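Local coordinates for ornithine decarboxylase (Entamoeba histolytica, PDB 4AIB), which probably catalyses the pyridoxal 5'-phosphate-dependent decarboxylation of L-ornithine to putrescine, the first step of putrescine biosynthesis from ornithine, as a homodimer, at residues 55-60 with 80-85; 74-79 with 95-100. One frame throughout, in Å; residues are numbered along the deposited sequence.

In the fold
Both contacts belong to one sector of the TIM-type barrel that forms the cofactor-binding domain, and their segments alternate along the chain. Contact 2 is buried: it pairs neighbouring parallel strands 74-77 and 96-98 through three regular backbone hydrogen bonds and a weak fourth. Contact 1 lies at the surface, where the loop after strand 50-55 meets the start of helix 80-88, the helix that joins those two strands; no hydrogen bond crosses it, and two glutamate side chains make the contact. The two regions touch where Val56 N probably bonds to Asp76 O, and where Ile83, on the helix side turned from contact 1, packs on Cys77 and Tyr98.

Contact 1 of 2, residues 55-60 with 80-85; sequences AVKCNP and LNEIKE
Glu82 and Glu85, one helical turn apart at the start of helix 80-88, reach across to the loop that follows strand 50-55 in the TIM-type barrel. The carboxylate of Glu82 lies beside the backbone at Lys57: OE2 meets Lys57 CB at 3.4 Å, while OE1 is 3.7 Å from Val56 CB. Although Lys57 N is close to OE1, the angle is too poor for a hydrogen bond. Glu85 lays its carboxylate alongside Pro60, OE1 3.3 Å from Pro60 CB; both oxygens come near Pro60 O, but all three are acceptors and form no hydrogen bond. Between the two acids sits Val56, whose CG1 slides past Glu82 CG in the opposite direction; a short branched apolar side chain suits this buried position against Glu82 CG and Cys77, with Glu85 OE1 at the edge of contact.

Torsions separate the two acids. In Glu82, CG is anti to the carbonyl carbon (chi1 -70°), whereas in Glu85 it is anti to the backbone N (chi1 -164°); both chains then run extended. Farther out, OE1 of Glu82 finds its bond at Ala78 N, and Glu82 N donates a weak one to OG of the N-cap Ser79, so Glu82 is tied to the helix start from both its ends. Lys57, predicted to carry pyridoxal phosphate, has none attached here and packs on Ser333 of the second subunit. Its amine leads away from Glu82, NZ 6.1 Å from OE2, so the opposite charges do not touch. The loop is turned by a bond from Cys58 N to Ala55 O, 3.1 Å long.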
# COMPACT_ATOMS: atom_id res chain seq x y z
N ALA A 55 -5.30 -0.08 18.62
CA ALA A 55 -5.49 -0.71 17.32
C ALA A 55 -4.13 -1.15 16.77
O ALA A 55 -3.36 -0.34 16.27
CB ALA A 55 -6.18 0.23 16.35
N VAL A 56 -3.85 -2.45 16.90
CA VAL A 56 -2.59 -3.05 16.46
C VAL A 56 -2.37 -2.83 14.96
O VAL A 56 -1.23 -2.76 14.49
CB VAL A 56 -2.53 -4.56 16.80
CG1 VAL A 56 -1.14 -5.13 16.54
CG2 VAL A 56 -2.92 -4.80 18.25
N LYS A 57 -3.47 -2.71 14.22
CA LYS A 57 -3.45 -2.48 12.77
C LYS A 57 -2.74 -1.18 12.39
O LYS A 57 -2.08 -1.11 11.35
CB LYS A 57 -4.88 -2.48 12.22
CG LYS A 57 -4.97 -2.67 10.71
CD LYS A 57 -6.41 -2.60 10.23
CE LYS A 57 -6.51 -2.88 8.74
NZ LYS A 57 -5.94 -1.78 7.90
N CYS A 58 -2.86 -0.16 13.24
CA CYS A 58 -2.24 1.14 13.00
C CYS A 58 -0.72 1.05 12.98
O CYS A 58 -0.07 1.57 12.06
CB CYS A 58 -2.71 2.17 14.04
SG CYS A 58 -2.28 3.87 13.63
N ASN A 59 -0.15 0.39 13.99
CA ASN A 59 1.29 0.13 14.05
C ASN A 59 1.59 -1.12 14.89
O ASN A 59 1.57 -1.07 16.12
CB ASN A 59 2.04 1.35 14.61
CG ASN A 59 3.53 1.32 14.30
OD1 ASN A 59 4.13 0.25 14.13
ND2 ASN A 59 4.13 2.50 14.21
N PRO A 60 1.86 -2.25 14.21
CA PRO A 60 2.09 -3.53 14.88
C PRO A 60 3.56 -3.81 15.27
O PRO A 60 3.93 -4.97 15.44
CB PRO A 60 1.61 -4.55 13.85
CG PRO A 60 1.88 -3.90 12.53
CD PRO A 60 1.84 -2.41 12.74
N LEU A 80 -6.06 -12.46 12.57
CA LEU A 80 -5.50 -13.50 13.43
C LEU A 80 -4.02 -13.26 13.73
O LEU A 80 -3.54 -13.57 14.82
CB LEU A 80 -5.71 -14.88 12.80
CG LEU A 80 -5.16 -16.14 13.48
CD1 LEU A 80 -5.82 -16.39 14.83
CD2 LEU A 80 -5.32 -17.35 12.57
N ASN A 81 -3.30 -12.71 12.75
CA ASN A 81 -1.89 -12.37 12.91
C ASN A 81 -1.67 -11.32 14.00
O ASN A 81 -0.71 -11.41 14.77
CB ASN A 81 -1.28 -11.91 11.59
CG ASN A 81 -0.96 -13.06 10.64
OD1 ASN A 81 -0.45 -12.84 9.54
ND2 ASN A 81 -1.25 -14.28 11.07
N GLU A 82 -2.57 -10.34 14.06
CA GLU A 82 -2.55 -9.32 15.11
C GLU A 82 -2.92 -9.92 16.47
O GLU A 82 -2.37 -9.50 17.49
CB GLU A 82 -3.51 -8.18 14.76
CG GLU A 82 -3.05 -7.31 13.60
CD GLU A 82 -4.04 -6.20 13.26
OE1 GLU A 82 -4.78 -5.74 14.16
OE2 GLU A 82 -4.07 -5.79 12.08
N ILE A 83 -3.84 -10.88 16.46
CA ILE A 83 -4.21 -11.63 17.66
C ILE A 83 -3.01 -12.41 18.20
O ILE A 83 -2.69 -12.34 19.39
CB ILE A 83 -5.40 -12.59 17.39
CG1 ILE A 83 -6.71 -11.81 17.30
CG2 ILE A 83 -5.50 -13.67 18.46
CD1 ILE A 83 -7.88 -12.61 16.76
N LYS A 84 -2.33 -13.13 17.31
CA LYS A 84 -1.19 -13.96 17.68
C LYS A 84 0.00 -13.14 18.16
O LYS A 84 0.71 -13.56 19.07
CB LYS A 84 -0.76 -14.86 16.51
CG LYS A 84 -1.74 -16.00 16.22
CD LYS A 84 -1.12 -17.06 15.32
CE LYS A 84 -0.23 -18.01 16.10
NZ LYS A 84 0.38 -19.05 15.22
N GLU A 85 0.21 -11.97 17.56
CA GLU A 85 1.31 -11.08 17.94
C GLU A 85 1.19 -10.62 19.40
O GLU A 85 2.18 -10.60 20.13
CB GLU A 85 1.38 -9.86 17.01
CG GLU A 85 2.70 -9.11 17.09
CD GLU A 85 2.57 -7.63 16.76
OE1 GLU A 85 2.00 -7.30 15.70
OE2 GLU A 85 3.04 -6.80 17.56

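Contact 2 of 2, residues 74-79 with 95-100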
# COMPACT_ATOMS: atom_id res chain seq x y z
N GLY A 74 -5.48 -2.08 26.48
CA GLY A 74 -6.05 -3.28 25.88
C GLY A 74 -5.57 -3.42 24.45
O GLY A 74 -4.70 -2.67 24.00
N PHE A 75 -6.14 -4.38 23.72
CA PHE A 75 -5.69 -4.65 22.36
C PHE A 75 -6.82 -4.84 21.37
O PHE A 75 -7.73 -5.64 21.58
CB PHE A 75 -4.74 -5.85 22.33
CG PHE A 75 -3.46 -5.62 23.07
CD1 PHE A 75 -2.40 -4.94 22.47
CD2 PHE A 75 -3.31 -6.06 24.38
CE1 PHE A 75 -1.22 -4.71 23.16
CE2 PHE A 75 -2.13 -5.84 25.08
CZ PHE A 75 -1.09 -5.17 24.46
N ASP A 76 -6.75 -4.08 20.27
CA ASP A 76 -7.73 -4.12 19.21
C ASP A 76 -7.13 -4.81 17.98
O ASP A 76 -6.30 -4.23 17.28
CB ASP A 76 -8.19 -2.71 18.87
CG ASP A 76 -9.43 -2.69 18.01
OD1 ASP A 76 -10.47 -3.20 18.48
OD2 ASP A 76 -9.37 -2.17 16.88
N CYS A 77 -7.56 -6.04 17.73
CA CYS A 77 -6.97 -6.84 16.66
C CYS A 77 -7.95 -7.10 15.52
O CYS A 77 -9.08 -7.54 15.74
CB CYS A 77 -6.43 -8.16 17.22
SG CYS A 77 -5.21 -7.94 18.53
N ALA A 78 -7.50 -6.81 14.30
CA ALA A 78 -8.33 -6.95 13.10
C ALA A 78 -8.20 -8.33 12.46
O ALA A 78 -9.17 -8.86 11.92
CB ALA A 78 -7.98 -5.86 12.10
N SER A 79 -7.00 -8.90 12.52
CA SER A 79 -6.72 -10.21 11.93
C SER A 79 -6.22 -11.20 12.98
O SER A 79 -5.97 -10.82 14.13
CB SER A 79 -5.71 -10.08 10.80
OG SER A 79 -4.45 -9.63 11.28
N ASP A 95 -7.82 -9.24 27.42
CA ASP A 95 -7.55 -7.84 27.08
C ASP A 95 -7.72 -7.57 25.58
O ASP A 95 -7.79 -6.41 25.16
CB ASP A 95 -6.14 -7.45 27.52
CG ASP A 95 -5.95 -7.55 29.03
OD1 ASP A 95 -6.86 -7.14 29.78
OD2 ASP A 95 -4.88 -8.03 29.46
N ILE A 96 -7.79 -8.64 24.79
CA ILE A 96 -7.91 -8.54 23.34
C ILE A 96 -9.38 -8.50 22.90
O ILE A 96 -10.22 -9.22 23.44
CB ILE A 96 -7.19 -9.73 22.64
CG1 ILE A 96 -5.73 -9.81 23.09
CG2 ILE A 96 -7.28 -9.61 21.12
CD1 ILE A 96 -5.03 -11.10 22.73
N THR A 97 -9.67 -7.65 21.92
CA THR A 97 -10.98 -7.64 21.27
C THR A 97 -10.83 -7.83 19.75
O THR A 97 -10.23 -7.00 19.06
CB THR A 97 -11.82 -6.38 21.62
OG1 THR A 97 -12.97 -6.32 20.78
CG2 THR A 97 -11.01 -5.09 21.47
N TYR A 98 -11.37 -8.93 19.25
CA TYR A 98 -11.28 -9.26 17.83
C TYR A 98 -12.22 -8.38 17.01
O TYR A 98 -13.34 -8.78 16.67
CB TYR A 98 -11.56 -10.76 17.61
CG TYR A 98 -11.21 -11.30 16.23
CD1 TYR A 98 -10.44 -10.55 15.34
CD2 TYR A 98 -11.63 -12.57 15.84
CE1 TYR A 98 -10.12 -11.06 14.08
CE2 TYR A 98 -11.31 -13.08 14.60
CZ TYR A 98 -10.55 -12.32 13.72
OH TYR A 98 -10.23 -12.82 12.48
N SER A 99 -11.75 -7.17 16.70
CA SER A 99 -12.54 -6.18 15.98
C SER A 99 -12.50 -6.40 14.47
O SER A 99 -11.77 -5.71 13.74
CB SER A 99 -12.08 -4.76 16.33
OG SER A 99 -10.74 -4.54 15.93
N GLN A 100 -13.27 -7.37 14.01
CA GLN A 100 -13.42 -7.64 12.58
C GLN A 100 -14.88 -7.97 12.29
O GLN A 100 -15.41 -8.97 12.79
CB GLN A 100 -12.49 -8.77 12.14
CG GLN A 100 -12.55 -9.10 10.65
CD GLN A 100 -12.30 -7.90 9.76
OE1 GLN A 100 -13.13 -7.56 8.92
NE2 GLN A 100 -11.14 -7.26 9.92
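Three nearly straight backbone bonds join strands 74-77 and 96-98 in parallel register. Phe75 N-H donates to Asp95 O over 3.0 Å, and Phe75 O accepts from Thr97 N at 2.8 Å, the donor lying nearly along the C=O axis. Cys77 N then bonds to Thr97 O at 3.1 Å, with the N-H above the carbonyl plane. Past this point the ladder frays: Cys77 O receives a weak, bent bond from Ser99 N (121°), as segment 95-100 passes through inverse gamma turns at Tyr98 and Ser99. The amide of Gln100 takes over: NE2 donates to Ala78 O at 3.2 Å, which lies close to its amide plane; CG anti to the backbone N and a bend at chi2 bring it there.

On the face of Asp76 and Thr97, Ser99 OG stands 2.9 Å from both OD1 and OD2 of Asp76. Its single proton cannot be assigned among these oxygens and the nearby Cys77 O, and each bond would be weak. Glu257 OE2 comes close to Asp76 OD1, which could raise the proton affinity of one acid. The other face is apolar, as suits residues covered by Ile83 and Val86 of helix 80-88: Cys77 SG touches Ile96 CG2 at 3.7 Å, and Phe75 CB lies beside Ile96 CG1. Tyr98 turns its ring edge to Cys77 O and Ala78 O, and its carbonyl accepts from Thr119 OG1. Arg51 probably offsets the charge of Asp95 through a salt bridge to OD1. Adjacent parallel strands connected by an overlying helix are the beta-alpha-beta unit from which a TIM barrel is built.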